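Local coordinates for protein transcriptional regulator (Corynebacterium diphtheriae, PDB 3LMM) that is of unknown function but is probably a multi-domain transcriptional regulator, with an AlbA-type Schlafen domain and helix-turn-helix-type family regions, at residues S39-E44 / R149-D154. Sequence-based numbering, arbitrary orientation.
Sequences SVDFKE and RWRVGD. With CO (cobalt (II) ion), chain E.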
loop_
_atom_site.group_PDB
_atom_site.type_symbol
_atom_site.label_atom_id
_atom_site.label_comp_id
_atom_site.label_asym_id
_atom_site.label_seq_id
_atom_site.Cartn_x
_atom_site.Cartn_y
_atom_site.Cartn_z
ATOM N N SER A 39 -19.788 -0.866 -23.491
ATOM C CA SER A 39 -18.957 -0.388 -22.397
ATOM C C SER A 39 -17.500 -0.811 -22.400
ATOM O O SER A 39 -16.710 -0.320 -21.593
ATOM C CB SER A 39 -19.596 -0.769 -21.067
ATOM O OG SER A 39 -20.778 -0.025 -20.882
ATOM N N VAL A 40 -17.130 -1.710 -23.299
ATOM C CA VAL A 40 -15.750 -2.135 -23.332
ATOM C C VAL A 40 -14.882 -0.904 -23.592
ATOM O O VAL A 40 -15.187 -0.075 -24.448
ATOM C CB VAL A 40 -15.550 -3.220 -24.397
ATOM C CG1 VAL A 40 -14.110 -3.667 -24.429
ATOM C CG2 VAL A 40 -16.453 -4.407 -24.082
ATOM N N ASP A 41 -13.811 -0.782 -22.815
ATOM C CA ASP A 41 -12.894 0.350 -22.900
ATOM C C ASP A 41 -11.792 0.160 -23.931
ATOM O O ASP A 41 -10.890 -0.655 -23.731
ATOM C CB ASP A 41 -12.263 0.585 -21.519
ATOM C CG ASP A 41 -11.764 2.013 -21.325
ATOM O OD1 ASP A 41 -11.817 2.798 -22.290
ATOM O OD2 ASP A 41 -11.328 2.355 -20.203
ATOM N N PHE A 42 -11.862 0.915 -25.030
ATOM C CA PHE A 42 -10.833 0.848 -26.079
ATOM C C PHE A 42 -9.700 1.791 -25.729
ATOM O O PHE A 42 -9.916 2.993 -25.612
ATOM C CB PHE A 42 -11.382 1.279 -27.444
ATOM C CG PHE A 42 -12.311 0.282 -28.075
ATOM C CD1 PHE A 42 -13.001 0.603 -29.241
ATOM C CD2 PHE A 42 -12.496 -0.974 -27.508
ATOM C CE1 PHE A 42 -13.878 -0.304 -29.820
ATOM C CE2 PHE A 42 -13.374 -1.891 -28.082
ATOM C CZ PHE A 42 -14.062 -1.557 -29.247
ATOM N N LYS A 43 -8.498 1.255 -25.562
ATOM C CA LYS A 43 -7.350 2.093 -25.252
ATOM C C LYS A 43 -6.181 1.764 -26.151
ATOM O O LYS A 43 -5.951 0.609 -26.520
ATOM C CB LYS A 43 -6.905 1.937 -23.804
ATOM C CG LYS A 43 -7.931 2.399 -22.800
ATOM C CD LYS A 43 -7.464 3.611 -22.030
ATOM C CE LYS A 43 -7.818 4.899 -22.730
ATOM N NZ LYS A 43 -7.373 6.044 -21.892
ATOM N N GLU A 44 -5.441 2.812 -26.471
ATOM C CA GLU A 44 -4.286 2.756 -27.334
ATOM C C GLU A 44 -3.014 2.992 -26.528
ATOM O O GLU A 44 -2.891 4.020 -25.869
ATOM C CB GLU A 44 -4.446 3.844 -28.370
ATOM C CG GLU A 44 -3.260 4.032 -29.226
ATOM C CD GLU A 44 -3.461 5.147 -30.204
ATOM O OE1 GLU A 44 -2.495 5.446 -30.941
ATOM O OE2 GLU A 44 -4.576 5.727 -30.233
ATOM N N ARG A 149 -11.588 8.643 -9.604
ATOM C CA ARG A 149 -12.627 8.835 -10.599
ATOM C C ARG A 149 -13.112 7.491 -11.138
ATOM O O ARG A 149 -12.433 6.476 -11.011
ATOM C CB ARG A 149 -12.108 9.742 -11.730
ATOM C CG ARG A 149 -10.609 9.649 -11.994
ATOM C CD ARG A 149 -10.023 11.010 -12.389
ATOM N NE ARG A 149 -10.318 11.392 -13.765
ATOM C CZ ARG A 149 -10.324 12.646 -14.216
ATOM N NH1 ARG A 149 -10.602 12.897 -15.491
ATOM N NH2 ARG A 149 -10.074 13.656 -13.392
ATOM N N TRP A 150 -14.303 7.485 -11.723
ATOM C CA TRP A 150 -14.868 6.259 -12.266
ATOM C C TRP A 150 -15.456 6.449 -13.659
ATOM O O TRP A 150 -15.837 7.550 -14.023
ATOM C CB TRP A 150 -15.944 5.736 -11.325
ATOM C CG TRP A 150 -17.052 6.705 -11.043
ATOM C CD1 TRP A 150 -17.232 7.959 -11.571
ATOM C CD2 TRP A 150 -18.142 6.491 -10.146
ATOM N NE1 TRP A 150 -18.374 8.537 -11.050
ATOM C CE2 TRP A 150 -18.950 7.655 -10.175
ATOM C CE3 TRP A 150 -18.513 5.430 -9.317
ATOM C CZ2 TRP A 150 -20.104 7.782 -9.412
ATOM C CZ3 TRP A 150 -19.662 5.554 -8.554
ATOM C CH2 TRP A 150 -20.447 6.728 -8.607
ATOM N N ARG A 151 -15.537 5.367 -14.428
ATOM C CA ARG A 151 -16.090 5.397 -15.784
ATOM C C ARG A 151 -17.520 5.934 -15.891
ATOM O O ARG A 151 -18.404 5.539 -15.128
ATOM C CB ARG A 151 -16.073 3.982 -16.373
ATOM C CG ARG A 151 -14.871 3.629 -17.224
ATOM C CD ARG A 151 -14.774 4.529 -18.442
ATOM N NE ARG A 151 -14.409 3.818 -19.673
ATOM C CZ ARG A 151 -15.283 3.270 -20.517
ATOM N NH1 ARG A 151 -16.587 3.337 -20.271
ATOM N NH2 ARG A 151 -14.860 2.689 -21.635
ATOM N N VAL A 152 -17.752 6.853 -16.821
ATOM C CA VAL A 152 -19.120 7.312 -17.014
ATOM C C VAL A 152 -19.531 6.920 -18.436
ATOM O O VAL A 152 -20.032 5.816 -18.665
ATOM C CB VAL A 152 -19.308 8.831 -16.805
ATOM C CG1 VAL A 152 -20.760 9.204 -17.072
ATOM C CG2 VAL A 152 -18.976 9.201 -15.364
ATOM N N GLY A 153 -19.334 7.797 -19.405
ATOM C CA GLY A 153 -19.708 7.402 -20.746
ATOM C C GLY A 153 -18.544 6.566 -21.204
ATOM O O GLY A 153 -18.303 5.475 -20.681
ATOM N N ASP A 154 -17.817 7.088 -22.183
ATOM C CA ASP A 154 -16.639 6.416 -22.692
ATOM C C ASP A 154 -15.457 7.024 -21.965
ATOM O O ASP A 154 -14.337 6.534 -22.049
ATOM C CB ASP A 154 -16.459 6.656 -24.178
ATOM C CG ASP A 154 -15.130 6.159 -24.667
ATOM O OD1 ASP A 154 -14.888 4.938 -24.560
ATOM O OD2 ASP A 154 -14.323 6.991 -25.136
HETATM CO CO CO E . -11.412 4.596 -24.217
#
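Arg151 reaches across to Asp41, and following it outward explains the contact. Its CB points toward residues 39-44, and bends at chi2 (-62°) and chi3 carry the chain on to NE, which makes a weak hydrogen bond to Asp41 OD2 at 3.5 Å. Beyond CZ, NH2 does most of the work: it donates a nearly straight bond, 3.1 Å long, to Asp41 OD1, the main bond of the salt bridge. That oxygen lies in the guanidinium plane, whereas the nitrogen stands above the carboxylate; two N-H groups reach the two oxygens, but the planes are 81° apart, so the pair is not the coplanar two-pronged bridge. Ser39 O lies 3.5 Å from Arg151 NH2, set obliquely to the guanidinium, and Asp154 O sits over one guanidinium face, toward its rim. Arginine suits the place because it is long enough to bring two N-H groups to a buried aspartate.

Aspartate suits the other side because its short carboxylate can also serve the metal: Asp41 OD1 binds the cobalt ion at 2.7 Å, Phe42 O binds it too, and Asp90 completes the protein part of the site. Asp154 OD1 adds a long salt bridge, 3.7 Å from Arg151 NH2, by charge alone, since the oxygen lies well out of the guanidinium plane. The arginine probably offsets repulsion between the two acids; Lys91 pairs with Asp154.

Strand 41-43 edges the four-stranded mixed sheet, running parallel to 82-86. Arg151 comes from the hairpin of strands 149-151 and 156-158, its side chain touching Met75 of helix 62-77.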